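Local structure of aminopeptidase N family protein (Idiomarina loihiensis L2TR, 4FGM) at residues H14-S19 with G104-T109; K48-L53 with N70-A75; T336-E341 with N472-K477; V340-G345 with H505-Y510; H410-T415 with I425-Q430. The protein binds a zinc ion and is probably a peptidase of the M61 family, a metal-dependent aminopeptidase that removes residues from peptide N-termini. All coordinates share one frame; numbering follows the deposited sequence.

Interaction 1. Residues H14-S19 with G104-T109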
# COMPACT_ATOMS: atom_id res chain seq x y z
N HIS A 14 13.13 -4.40 23.03
CA HIS A 14 12.01 -4.17 22.12
C HIS A 14 10.69 -4.57 22.78
O HIS A 14 9.87 -5.27 22.19
CB HIS A 14 12.20 -4.97 20.83
CG HIS A 14 13.61 -5.01 20.34
ND1 HIS A 14 14.36 -3.87 20.12
CD2 HIS A 14 14.43 -6.05 20.06
CE1 HIS A 14 15.57 -4.21 19.74
NE2 HIS A 14 15.64 -5.52 19.69
N LEU A 15 10.47 -4.11 24.01
CA LEU A 15 9.26 -4.46 24.73
C LEU A 15 8.48 -3.27 25.26
O LEU A 15 9.04 -2.38 25.89
CB LEU A 15 9.61 -5.38 25.90
CG LEU A 15 10.16 -6.78 25.58
CD1 LEU A 15 10.83 -7.36 26.81
CD2 LEU A 15 9.02 -7.67 25.11
N PHE A 16 7.18 -3.27 25.00
CA PHE A 16 6.31 -2.22 25.52
C PHE A 16 5.61 -2.87 26.71
O PHE A 16 5.31 -4.07 26.68
CB PHE A 16 5.23 -1.83 24.51
CG PHE A 16 5.69 -0.97 23.37
CD1 PHE A 16 6.09 -1.54 22.17
CD2 PHE A 16 5.65 0.42 23.47
CE1 PHE A 16 6.44 -0.74 21.06
CE2 PHE A 16 5.99 1.23 22.39
CZ PHE A 16 6.39 0.65 21.18
N ASN A 17 5.36 -2.10 27.77
CA ASN A 17 4.61 -2.63 28.91
C ASN A 17 3.22 -2.09 28.65
O ASN A 17 3.06 -0.92 28.29
CB ASN A 17 5.10 -2.09 30.25
CG ASN A 17 6.08 -3.02 30.92
OD1 ASN A 17 6.44 -4.07 30.38
ND2 ASN A 17 6.53 -2.63 32.12
N VAL A 18 2.21 -2.93 28.83
CA VAL A 18 0.84 -2.49 28.60
C VAL A 18 -0.07 -2.89 29.76
O VAL A 18 0.01 -4.02 30.27
CB VAL A 18 0.26 -3.08 27.30
CG1 VAL A 18 -1.13 -2.53 27.06
CG2 VAL A 18 1.17 -2.74 26.12
N SER A 19 -0.92 -1.95 30.16
CA SER A 19 -1.88 -2.17 31.22
C SER A 19 -3.25 -1.80 30.68
O SER A 19 -3.40 -0.86 29.90
CB SER A 19 -1.58 -1.30 32.45
OG SER A 19 -0.54 -1.85 33.23
N GLY A 104 10.38 4.43 18.02
CA GLY A 104 9.29 3.55 18.38
C GLY A 104 8.09 3.83 17.49
O GLY A 104 7.80 4.98 17.16
N PHE A 105 7.41 2.77 17.09
CA PHE A 105 6.22 2.89 16.26
C PHE A 105 5.26 1.78 16.65
O PHE A 105 5.69 0.67 16.99
CB PHE A 105 6.57 2.74 14.78
CG PHE A 105 5.36 2.65 13.89
CD1 PHE A 105 4.65 3.80 13.53
CD2 PHE A 105 4.89 1.41 13.46
CE1 PHE A 105 3.49 3.72 12.75
CE2 PHE A 105 3.72 1.32 12.69
CZ PHE A 105 3.03 2.47 12.34
N PHE A 106 3.96 2.06 16.62
CA PHE A 106 2.99 1.02 16.95
C PHE A 106 1.56 1.32 16.54
O PHE A 106 1.13 2.47 16.46
CB PHE A 106 3.02 0.67 18.45
CG PHE A 106 2.55 1.78 19.38
CD1 PHE A 106 3.47 2.62 19.99
CD2 PHE A 106 1.20 1.96 19.65
CE1 PHE A 106 3.06 3.62 20.87
CE2 PHE A 106 0.77 2.96 20.53
CZ PHE A 106 1.71 3.80 21.14
N ASN A 107 0.83 0.24 16.26
CA ASN A 107 -0.57 0.29 15.90
C ASN A 107 -1.24 -0.39 17.09
O ASN A 107 -0.74 -1.40 17.60
CB ASN A 107 -0.84 -0.53 14.64
CG ASN A 107 -0.35 0.17 13.39
OD1 ASN A 107 -0.98 1.12 12.91
ND2 ASN A 107 0.78 -0.28 12.86
N ASN A 108 -2.36 0.15 17.54
CA ASN A 108 -3.02 -0.44 18.69
C ASN A 108 -3.63 -1.81 18.45
O ASN A 108 -4.06 -2.48 19.40
CB ASN A 108 -4.01 0.56 19.27
CG ASN A 108 -3.30 1.77 19.86
OD1 ASN A 108 -2.36 1.60 20.63
ND2 ASN A 108 -3.73 2.98 19.50
N THR A 109 -3.65 -2.24 17.19
CA THR A 109 -4.14 -3.59 16.88
C THR A 109 -3.12 -4.56 17.46
O THR A 109 -3.44 -5.72 17.73
CB THR A 109 -4.20 -3.86 15.36
OG1 THR A 109 -3.15 -3.14 14.71
CG2 THR A 109 -5.56 -3.46 14.77

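Interaction 2. Residues K48-L53 with N70-A75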
# COMPACT_ATOMS: atom_id res chain seq x y z
N LYS A 48 0.72 -13.21 19.02
CA LYS A 48 1.94 -13.96 19.33
C LYS A 48 3.03 -13.13 20.01
O LYS A 48 3.96 -13.68 20.59
CB LYS A 48 2.52 -14.58 18.05
CG LYS A 48 2.92 -13.54 17.01
CD LYS A 48 3.24 -14.20 15.67
CE LYS A 48 3.15 -13.19 14.53
NZ LYS A 48 3.50 -13.82 13.23
N HIS A 49 2.91 -11.80 19.92
CA HIS A 49 3.90 -10.91 20.53
C HIS A 49 3.55 -10.51 21.97
O HIS A 49 4.34 -9.85 22.65
CB HIS A 49 4.08 -9.65 19.68
CG HIS A 49 4.46 -9.93 18.26
ND1 HIS A 49 5.54 -10.73 17.92
CD2 HIS A 49 3.90 -9.54 17.09
CE1 HIS A 49 5.63 -10.81 16.61
NE2 HIS A 49 4.65 -10.10 16.07
N ILE A 50 2.36 -10.90 22.42
CA ILE A 50 1.92 -10.61 23.77
C ILE A 50 2.65 -11.56 24.70
O ILE A 50 2.65 -12.77 24.49
CB ILE A 50 0.40 -10.78 23.87
CG1 ILE A 50 -0.26 -9.58 23.20
CG2 ILE A 50 -0.03 -10.92 25.33
CD1 ILE A 50 -1.77 -9.59 23.27
N ILE A 51 3.26 -11.01 25.74
CA ILE A 51 4.06 -11.80 26.66
C ILE A 51 3.78 -11.55 28.15
O ILE A 51 3.56 -10.41 28.57
CB ILE A 51 5.57 -11.53 26.41
CG1 ILE A 51 5.93 -11.91 24.98
CG2 ILE A 51 6.44 -12.29 27.39
CD1 ILE A 51 7.31 -11.44 24.55
N GLY A 52 3.82 -12.63 28.92
CA GLY A 52 3.61 -12.58 30.36
C GLY A 52 2.37 -11.85 30.82
O GLY A 52 2.44 -11.00 31.71
N LEU A 53 1.23 -12.19 30.24
CA LEU A 53 -0.02 -11.54 30.64
C LEU A 53 -0.53 -12.10 31.96
O LEU A 53 -0.50 -13.31 32.19
CB LEU A 53 -1.08 -11.72 29.54
CG LEU A 53 -2.45 -11.06 29.73
CD1 LEU A 53 -3.02 -10.64 28.39
CD2 LEU A 53 -3.40 -12.02 30.43
N ASN A 70 -5.79 -15.76 20.21
CA ASN A 70 -5.90 -14.33 20.47
C ASN A 70 -6.98 -13.96 21.48
O ASN A 70 -7.46 -12.83 21.50
CB ASN A 70 -6.22 -13.63 19.16
CG ASN A 70 -7.66 -13.83 18.76
OD1 ASN A 70 -8.22 -14.91 18.94
ND2 ASN A 70 -8.28 -12.79 18.22
N ARG A 71 -7.38 -14.90 22.33
CA ARG A 71 -8.44 -14.61 23.29
C ARG A 71 -8.16 -15.12 24.70
O ARG A 71 -7.72 -16.26 24.88
CB ARG A 71 -9.77 -15.18 22.76
CG ARG A 71 -11.02 -14.76 23.54
CD ARG A 71 -12.29 -15.19 22.81
NE ARG A 71 -12.50 -14.45 21.57
CZ ARG A 71 -13.24 -13.36 21.45
NH1 ARG A 71 -13.87 -12.87 22.51
NH2 ARG A 71 -13.33 -12.73 20.29
N TRP A 72 -8.42 -14.26 25.68
CA TRP A 72 -8.23 -14.60 27.08
C TRP A 72 -9.55 -14.50 27.84
O TRP A 72 -10.44 -13.74 27.45
CB TRP A 72 -7.20 -13.66 27.72
CG TRP A 72 -5.79 -13.91 27.31
CD1 TRP A 72 -4.85 -14.62 28.00
CD2 TRP A 72 -5.15 -13.46 26.12
NE1 TRP A 72 -3.66 -14.64 27.30
CE2 TRP A 72 -3.82 -13.93 26.14
CE3 TRP A 72 -5.58 -12.69 25.03
CZ2 TRP A 72 -2.92 -13.66 25.11
CZ3 TRP A 72 -4.68 -12.42 24.00
CH2 TRP A 72 -3.36 -12.91 24.06
N GLN A 73 -9.67 -15.27 28.92
CA GLN A 73 -10.87 -15.25 29.75
C GLN A 73 -10.48 -14.99 31.20
O GLN A 73 -9.66 -15.72 31.77
CB GLN A 73 -11.63 -16.57 29.63
CG GLN A 73 -13.00 -16.55 30.29
CD GLN A 73 -13.78 -17.83 30.06
OE1 GLN A 73 -13.38 -18.91 30.49
NE2 GLN A 73 -14.92 -17.71 29.39
N LEU A 74 -11.08 -13.96 31.79
CA LEU A 74 -10.80 -13.56 33.17
C LEU A 74 -11.72 -14.23 34.18
O LEU A 74 -12.88 -14.53 33.88
CB LEU A 74 -10.97 -12.04 33.33
CG LEU A 74 -10.05 -11.06 32.61
CD1 LEU A 74 -10.67 -9.67 32.69
CD2 LEU A 74 -8.66 -11.07 33.24
N ALA A 75 -11.21 -14.45 35.38
CA ALA A 75 -12.02 -15.04 36.44
C ALA A 75 -12.99 -13.92 36.85
O ALA A 75 -12.71 -12.73 36.61
CB ALA A 75 -11.16 -15.45 37.61

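Interaction 3. Residues T336-E341 with N472-K477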
# COMPACT_ATOMS: atom_id res chain seq x y z
N THR A 336 2.42 1.03 -15.52
CA THR A 336 1.24 0.30 -15.06
C THR A 336 0.68 -0.56 -16.18
O THR A 336 0.35 -1.73 -15.98
CB THR A 336 0.14 1.27 -14.58
OG1 THR A 336 0.62 2.06 -13.49
CG2 THR A 336 -1.09 0.48 -14.13
N LEU A 337 0.55 0.04 -17.36
CA LEU A 337 0.01 -0.68 -18.50
C LEU A 337 0.87 -1.90 -18.81
O LEU A 337 0.36 -3.01 -18.97
CB LEU A 337 -0.06 0.24 -19.72
CG LEU A 337 -0.82 -0.28 -20.94
CD1 LEU A 337 -2.17 -0.81 -20.52
CD2 LEU A 337 -0.97 0.83 -21.96
N SER A 338 2.18 -1.70 -18.85
CA SER A 338 3.12 -2.78 -19.14
C SER A 338 3.06 -3.92 -18.12
O SER A 338 3.15 -5.09 -18.49
CB SER A 338 4.55 -2.23 -19.20
OG SER A 338 4.65 -1.20 -20.16
N ARG A 339 2.91 -3.58 -16.85
CA ARG A 339 2.85 -4.60 -15.82
C ARG A 339 1.61 -5.49 -15.93
O ARG A 339 1.70 -6.70 -15.78
CB ARG A 339 2.91 -3.97 -14.43
CG ARG A 339 4.20 -3.19 -14.16
CD ARG A 339 4.35 -2.90 -12.67
NE ARG A 339 3.17 -2.23 -12.12
CZ ARG A 339 3.06 -0.91 -11.99
NH1 ARG A 339 4.05 -0.11 -12.36
NH2 ARG A 339 1.94 -0.39 -11.48
N VAL A 340 0.46 -4.88 -16.19
CA VAL A 340 -0.76 -5.66 -16.31
C VAL A 340 -0.70 -6.60 -17.51
O VAL A 340 -1.07 -7.77 -17.40
CB VAL A 340 -2.00 -4.74 -16.48
CG1 VAL A 340 -3.24 -5.58 -16.72
CG2 VAL A 340 -2.18 -3.89 -15.23
N GLU A 341 -0.20 -6.09 -18.63
CA GLU A 341 -0.11 -6.87 -19.87
C GLU A 341 1.03 -7.88 -19.95
O GLU A 341 1.03 -8.74 -20.84
CB GLU A 341 -0.01 -5.92 -21.06
CG GLU A 341 -1.22 -5.00 -21.25
CD GLU A 341 -2.53 -5.76 -21.29
OE1 GLU A 341 -2.58 -6.85 -21.91
OE2 GLU A 341 -3.52 -5.27 -20.70
N ASN A 472 14.28 -7.33 -16.71
CA ASN A 472 13.89 -6.61 -15.50
C ASN A 472 13.57 -5.13 -15.72
O ASN A 472 13.48 -4.37 -14.75
CB ASN A 472 15.02 -6.71 -14.47
CG ASN A 472 15.57 -8.11 -14.34
OD1 ASN A 472 14.84 -9.06 -14.07
ND2 ASN A 472 16.88 -8.24 -14.53
N SER A 473 13.39 -4.72 -16.97
CA SER A 473 13.11 -3.32 -17.26
C SER A 473 11.79 -3.04 -17.95
O SER A 473 11.71 -2.11 -18.75
CB SER A 473 14.25 -2.73 -18.10
OG SER A 473 15.44 -2.62 -17.35
N VAL A 474 10.76 -3.81 -17.64
CA VAL A 474 9.46 -3.55 -18.27
C VAL A 474 8.97 -2.19 -17.79
O VAL A 474 8.50 -2.05 -16.66
CB VAL A 474 8.43 -4.65 -17.90
CG1 VAL A 474 7.12 -4.40 -18.62
CG2 VAL A 474 8.97 -6.02 -18.27
N GLY A 475 9.10 -1.17 -18.63
CA GLY A 475 8.64 0.14 -18.19
C GLY A 475 7.69 0.81 -19.14
O GLY A 475 7.05 0.15 -19.97
N GLY A 476 7.54 2.12 -18.98
CA GLY A 476 6.66 2.89 -19.84
C GLY A 476 7.61 3.91 -20.45
O GLY A 476 7.21 4.97 -20.95
N LYS A 477 8.90 3.56 -20.43
CA LYS A 477 9.96 4.42 -20.94
C LYS A 477 10.63 3.72 -22.12
O LYS A 477 10.98 2.52 -22.07
CB LYS A 477 10.97 4.68 -19.84

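Interaction 4. Residues V340-G345 with H505-Y510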
# COMPACT_ATOMS: atom_id res chain seq x y z
N VAL A 340 0.46 -4.88 -16.19
CA VAL A 340 -0.76 -5.66 -16.31
C VAL A 340 -0.70 -6.60 -17.51
O VAL A 340 -1.07 -7.77 -17.40
CB VAL A 340 -2.00 -4.74 -16.48
CG1 VAL A 340 -3.24 -5.58 -16.72
CG2 VAL A 340 -2.18 -3.89 -15.23
N GLU A 341 -0.20 -6.09 -18.63
CA GLU A 341 -0.11 -6.87 -19.87
C GLU A 341 1.03 -7.88 -19.95
O GLU A 341 1.03 -8.74 -20.84
CB GLU A 341 -0.01 -5.92 -21.06
CG GLU A 341 -1.22 -5.00 -21.25
CD GLU A 341 -2.53 -5.76 -21.29
OE1 GLU A 341 -2.58 -6.85 -21.91
OE2 GLU A 341 -3.52 -5.27 -20.70
N ARG A 342 1.99 -7.79 -19.04
CA ARG A 342 3.15 -8.68 -19.04
C ARG A 342 2.90 -10.17 -18.87
O ARG A 342 3.45 -10.98 -19.62
CB ARG A 342 4.15 -8.22 -17.98
CG ARG A 342 5.44 -9.03 -17.95
CD ARG A 342 6.23 -8.90 -19.25
NE ARG A 342 6.40 -10.19 -19.92
CZ ARG A 342 7.57 -10.81 -20.06
NH1 ARG A 342 8.68 -10.25 -19.59
NH2 ARG A 342 7.63 -11.98 -20.68
N GLY A 343 2.09 -10.54 -17.88
CA GLY A 343 1.87 -11.96 -17.63
C GLY A 343 0.53 -12.58 -17.97
O GLY A 343 -0.47 -11.89 -18.20
N ALA A 344 0.51 -13.91 -17.99
CA ALA A 344 -0.68 -14.68 -18.30
C ALA A 344 -1.72 -14.67 -17.17
O ALA A 344 -2.85 -15.11 -17.37
CB ALA A 344 -0.29 -16.12 -18.63
N GLY A 345 -1.33 -14.17 -16.00
CA GLY A 345 -2.25 -14.13 -14.87
C GLY A 345 -3.57 -13.41 -15.14
O GLY A 345 -4.61 -13.77 -14.60
N HIS A 505 5.45 -18.15 -17.91
CA HIS A 505 4.92 -19.32 -18.59
C HIS A 505 5.09 -19.30 -20.11
O HIS A 505 4.90 -18.28 -20.76
CB HIS A 505 3.44 -19.46 -18.27
CG HIS A 505 2.84 -20.74 -18.77
ND1 HIS A 505 3.18 -21.97 -18.25
CD2 HIS A 505 1.94 -20.97 -19.75
CE1 HIS A 505 2.51 -22.91 -18.90
NE2 HIS A 505 1.75 -22.33 -19.81
N ASP A 506 5.46 -20.46 -20.66
CA ASP A 506 5.63 -20.64 -22.10
C ASP A 506 6.71 -19.81 -22.80
O ASP A 506 6.73 -19.76 -24.03
CB ASP A 506 4.28 -20.43 -22.81
CG ASP A 506 4.21 -21.14 -24.14
OD1 ASP A 506 4.56 -22.33 -24.20
OD2 ASP A 506 3.80 -20.51 -25.14
N GLU A 507 7.60 -19.18 -22.05
CA GLU A 507 8.65 -18.40 -22.68
C GLU A 507 10.02 -19.11 -22.65
O GLU A 507 10.11 -20.26 -22.22
CB GLU A 507 8.69 -16.99 -22.07
CG GLU A 507 7.44 -16.19 -22.45
CD GLU A 507 7.48 -14.73 -22.01
OE1 GLU A 507 8.59 -14.18 -21.86
OE2 GLU A 507 6.39 -14.14 -21.83
N SER A 508 11.08 -18.43 -23.10
CA SER A 508 12.42 -19.04 -23.18
C SER A 508 12.93 -19.82 -21.96
O SER A 508 13.24 -21.00 -22.06
CB SER A 508 13.44 -17.98 -23.58
OG SER A 508 13.10 -17.43 -24.84
N ALA A 509 13.04 -19.15 -20.82
CA ALA A 509 13.52 -19.80 -19.60
C ALA A 509 12.66 -21.01 -19.28
O ALA A 509 13.15 -22.08 -18.91
CB ALA A 509 13.48 -18.81 -18.45
N TYR A 510 11.36 -20.83 -19.43
CA TYR A 510 10.40 -21.88 -19.15
C TYR A 510 10.67 -23.16 -19.92
O TYR A 510 10.63 -24.26 -19.36
CB TYR A 510 9.01 -21.35 -19.45
CG TYR A 510 7.95 -22.40 -19.48
CD1 TYR A 510 7.62 -23.05 -20.66
CD2 TYR A 510 7.27 -22.75 -18.32
CE1 TYR A 510 6.63 -24.03 -20.69
CE2 TYR A 510 6.28 -23.72 -18.33
CZ TYR A 510 5.96 -24.36 -19.52
OH TYR A 510 4.96 -25.29 -19.56

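Interaction 5. Residues H410-T415 with I425-Q430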
# COMPACT_ATOMS: atom_id res chain seq x y z
N HIS A 410 -19.88 11.82 -1.21
CA HIS A 410 -20.94 12.52 -0.48
C HIS A 410 -22.17 11.64 -0.27
O HIS A 410 -22.86 11.74 0.74
CB HIS A 410 -21.34 13.79 -1.22
CG HIS A 410 -20.37 14.92 -1.04
ND1 HIS A 410 -20.26 15.62 0.14
CD2 HIS A 410 -19.46 15.45 -1.89
CE1 HIS A 410 -19.32 16.55 0.01
NE2 HIS A 410 -18.82 16.46 -1.21
N GLU A 411 -22.43 10.76 -1.23
CA GLU A 411 -23.58 9.88 -1.14
C GLU A 411 -23.40 8.70 -0.19
O GLU A 411 -24.21 8.48 0.70
CB GLU A 411 -23.95 9.33 -2.52
CG GLU A 411 -24.82 10.25 -3.35
CD GLU A 411 -25.41 9.53 -4.55
OE1 GLU A 411 -25.99 8.44 -4.37
OE2 GLU A 411 -25.31 10.08 -5.68
N PHE A 412 -22.33 7.94 -0.40
CA PHE A 412 -22.10 6.75 0.41
C PHE A 412 -20.98 6.84 1.43
O PHE A 412 -20.92 6.03 2.35
CB PHE A 412 -21.84 5.58 -0.54
CG PHE A 412 -22.91 5.40 -1.58
CD1 PHE A 412 -24.15 4.88 -1.23
CD2 PHE A 412 -22.68 5.78 -2.90
CE1 PHE A 412 -25.16 4.74 -2.19
CE2 PHE A 412 -23.68 5.65 -3.86
CZ PHE A 412 -24.92 5.12 -3.50
N GLY A 413 -20.09 7.82 1.27
CA GLY A 413 -18.98 7.96 2.19
C GLY A 413 -19.26 8.85 3.38
O GLY A 413 -19.26 8.40 4.53
N LYS A 414 -19.51 10.13 3.12
CA LYS A 414 -19.80 11.08 4.18
C LYS A 414 -20.95 10.60 5.07
O LYS A 414 -21.03 10.96 6.24
CB LYS A 414 -20.17 12.45 3.59
CG LYS A 414 -20.15 13.55 4.63
CD LYS A 414 -21.25 14.58 4.43
CE LYS A 414 -20.96 15.55 3.31
NZ LYS A 414 -21.68 16.85 3.53
N THR A 415 -21.81 9.77 4.49
CA THR A 415 -22.97 9.24 5.20
C THR A 415 -22.73 7.90 5.90
O THR A 415 -23.60 7.44 6.65
CB THR A 415 -24.14 9.04 4.22
OG1 THR A 415 -23.74 8.11 3.20
CG2 THR A 415 -24.54 10.37 3.58
N ILE A 425 -21.26 0.28 -10.28
CA ILE A 425 -21.69 0.08 -11.66
C ILE A 425 -23.15 0.53 -11.84
O ILE A 425 -23.48 1.20 -12.82
CB ILE A 425 -21.52 -1.40 -12.12
CG1 ILE A 425 -21.69 -1.48 -13.64
CG2 ILE A 425 -22.54 -2.30 -11.43
CD1 ILE A 425 -21.48 -2.87 -14.22
N ASN A 426 -24.02 0.17 -10.89
CA ASN A 426 -25.42 0.57 -10.97
C ASN A 426 -25.53 2.08 -10.89
O ASN A 426 -26.35 2.69 -11.59
CB ASN A 426 -26.22 -0.07 -9.84
CG ASN A 426 -26.39 -1.57 -10.02
OD1 ASN A 426 -26.93 -2.25 -9.15
ND2 ASN A 426 -25.94 -2.08 -11.16
N TRP A 427 -24.71 2.70 -10.04
CA TRP A 427 -24.71 4.15 -9.88
C TRP A 427 -24.39 4.81 -11.22
O TRP A 427 -24.93 5.86 -11.56
CB TRP A 427 -23.68 4.57 -8.84
CG TRP A 427 -23.76 6.01 -8.45
CD1 TRP A 427 -24.55 6.56 -7.48
CD2 TRP A 427 -23.04 7.10 -9.05
NE1 TRP A 427 -24.37 7.92 -7.43
CE2 TRP A 427 -23.45 8.28 -8.38
CE3 TRP A 427 -22.10 7.20 -10.07
CZ2 TRP A 427 -22.94 9.54 -8.71
CZ3 TRP A 427 -21.59 8.46 -10.40
CH2 TRP A 427 -22.01 9.61 -9.72
N LEU A 428 -23.49 4.18 -11.99
CA LEU A 428 -23.12 4.72 -13.29
C LEU A 428 -24.17 4.37 -14.35
O LEU A 428 -24.43 5.16 -15.26
CB LEU A 428 -21.74 4.18 -13.70
CG LEU A 428 -20.56 4.71 -12.88
CD1 LEU A 428 -19.34 3.82 -13.08
CD2 LEU A 428 -20.28 6.14 -13.28
N ASN A 429 -24.79 3.20 -14.22
CA ASN A 429 -25.80 2.78 -15.18
C ASN A 429 -27.11 3.57 -15.05
O ASN A 429 -27.97 3.51 -15.94
CB ASN A 429 -26.09 1.28 -15.05
CG ASN A 429 -24.99 0.42 -15.66
OD1 ASN A 429 -24.18 0.91 -16.45
ND2 ASN A 429 -24.97 -0.86 -15.31
N GLN A 430 -27.26 4.30 -13.95
CA GLN A 430 -28.45 5.11 -13.73
C GLN A 430 -28.07 6.58 -13.76
O GLN A 430 -28.78 7.42 -13.20
CB GLN A 430 -29.11 4.75 -12.40
CG GLN A 430 -29.81 3.37 -12.33
CD GLN A 430 -31.13 3.31 -13.11
OE1 GLN A 430 -31.91 4.26 -13.13
NE2 GLN A 430 -31.39 2.16 -13.73

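Interaction 1. Residues H14-S19 with G104-T109
The rings of Phe16 and Phe106 meet obliquely, their planes inclined by 73° and their centroids 5.3 Å apart. Two ring carbons of Phe16 share one of Phe106: CZ and CE2 of Phe16 both come to 3.7 Å from CD1 of Phe106. The ring of Phe168 also meets that of Phe106, nearly parallel to it. The carbonyl oxygen Phe105 O stands beside the same corner of Phe16, 4.2 Å from its CZ, while the CA-CB bond of Phe105 points away from strand 15-22. Phe106 reaches across because its CG sits between the backbone N and the carbonyl carbon (chi1 67°), which lifts the ring toward strand 15-22. That strand pairs with strands 2-10 and 81-91, and Ile6, Pro8 and Ala89 on them also touch Phe16. Leu111 of the short helix 108-111 touches both phenylalanine side chains. The contact thus joins strands 15-22 and 103-106, which are not paired with each other, inside the M61 N-terminal region. Chemically it is wholly apolar between side chains, a buried aromatic cluster whose cohesion comes from dispersion and from the exclusion of water.

Interaction 2. Residues K48-L53 with N70-A75
The two backbones stay well apart, the nearest alpha carbons, Leu53 CA and Trp72 CA, being 9.5 Å from each other, and side chains bridge the distance. The indole of Trp72 reaches toward Ile50 and Leu53, which meet different parts of it. Leu53 lies over a face of the five-membered ring, with CD1 4.1 Å from the ring centroid and only 10° off the normal, a CH-pi contact. Its second methyl, CD2, is 3.8 Å from Trp72 CD1. Leu53 CG is anti to the backbone N (chi1 -178°), which carries both methyls out to the indole. The chain turns a corner at Gly52 (phi 51°), and Ile50 and Leu53, on either side of it in sequence, both point to strand 71-74. In this M61 N-terminal region strands 50-51 and 53-57 pair with strand 81-91, whereas strand 71-74 pairs with 30-32 and 60-68, and the indole links strands 50-51 and 71-74 that are not paired with each other. Ile50 takes the benzo end: its CD1 is 3.8 Å from Trp72 CH2. Replacing Trp72 with an alanine would probably leave the methyls of Ile50 and Leu53 without the surface they rest on. Leu113 touches Ile50 and Leu53 as well.

Interaction 3. Residues T336-E341 with N472-K477
Of the polar contacts, the one across the two segments involves the hydroxyl of Ser338, whose OG lies 2.8 Å from Gly475 O. The same hydroxyl hydrogen-bonds Gly334 O, one turn back in its own helix and its strongest polar partner; which of the two carbonyls takes the single proton is left open. The backbone N of Tyr571, on strand 570-575, donates to Ser338 OG as well, so that three groups crowd this buried oxygen. Ser338 OG stands anti to the carbonyl carbon (chi1 -57°), beside the backbone N, which turns it to the loop. The apolar part is the approach of Val474, whose CG1 branch comes to 3.4 Å from Ser338 CB and 4.0 Å from Ser338 O. Here the chains run close, Ser338 CA and Gly475 CA being 6.3 Å apart. Arg342 and Ser569 also touch Val474. A helix serine thus bonds back to the i-4 carbonyl and also meets a loop carbonyl, where the long connection between strands 461-466 and 489-494 packs on helix 326-342 of the M61 aminopeptidase region.

Interaction 4. Residues V340-G345 with H505-Y510
Arg342 NH2 is gripped by both carboxylate oxygens of Glu507, OE1 and OE2 each lying 2.7 Å away. The salt bridge is thus forked at a single nitrogen, and its two hydrogen bonds are weak in angle, 133° at OE2 and 119° at OE1: the carboxylate sits nearly symmetrically about NH2, so neither oxygen lines up with an N-H. The groups meet edge on: guanidinium and carboxylate planes are only 14° apart, and Glu507 CD lies in the guanidinium plane, 3.1 Å from Arg342 NH2. The arginine chain starts with CG anti to the backbone N and then folds at its second and third torsions, bringing NH2 round to a glutamate that stretches out straight. The bridge ties the last turn of helix 326-342, in the M61 aminopeptidase region, to the start of helix 508-512, where Glu507 holds the N-cap position. That short helix follows strand 497-503 of the antiparallel C-terminal sheet, consistent with the PDZ domain expected in this family. Tyr504 makes a cation-pi contact with Arg342, so the arginine's charge has a second partner. A glutamine in place of Glu507 would probably deprive Arg342 of its matching negative charge and leave the guanidinium less firmly fixed. Ser569 touches the arginine and Gln564 the glutamate.

Interaction 5. Residues H410-T415 with I425-Q430
With CG of Trp427 anti to its own backbone nitrogen (chi1 -171°), the indole extends toward helix 401-413, where Glu411 and Phe412, both with CG anti to the carbonyl carbon, turn their side chains to meet it. This is a helix-to-helix contact at the protein surface, joining residues late in helix 401-413 to helix 423-429, which follows it after a short connection. The polar link is the hydrogen bond from Trp427 NE1 to Glu411 OE2, 2.9 Å long and nearly straight, with an angle of 164° at the hydrogen. The oxygen lies almost in the indole plane, as suits a ring N-H, but the donor meets the carboxylate from above its own plane. The carboxylate and indole planes are turned 53° against each other. Glu411 thereby satisfies the polar edge of an otherwise apolar ring, and the bond is expected to anchor the indole's rotation. Val404, Glu407 and Leu408 of helix 401-413 also touch Trp427, and the ring of Tyr431, just after helix 423-429, meets the indole. Phe412 approaches the pyrrole end with its ring edge, CD1 of Trp427 lying close to the phenyl plane. Leu284 and Ile417 also touch the Phe412 side chain. The nearest carbon of its ring to the indole is CE2, which stands 3.8 Å from Trp427 CD1.

In the fold
Interactions 1 and 2 belong to the M61 N-terminal region, with centres 15 Å apart; interaction 2 is nested in the loop that interaction 1 closes, and they touch through Leu15 and Ile51. Both close before interactions 3 to 5 open. Interactions 3 and 4 have centres about 40 to 47 Å from those of that pair; both start from helix 326-342, share Val340 and Glu341, and meet where Val474 packs on Arg342, fastening later parts of the chain to the aminopeptidase region. Interaction 5, 33 Å from interaction 3 and 38 Å from interaction 4 between centres, is nested within the loops both close. All five lie away from the zinc site and concern how regions of the chain pack together.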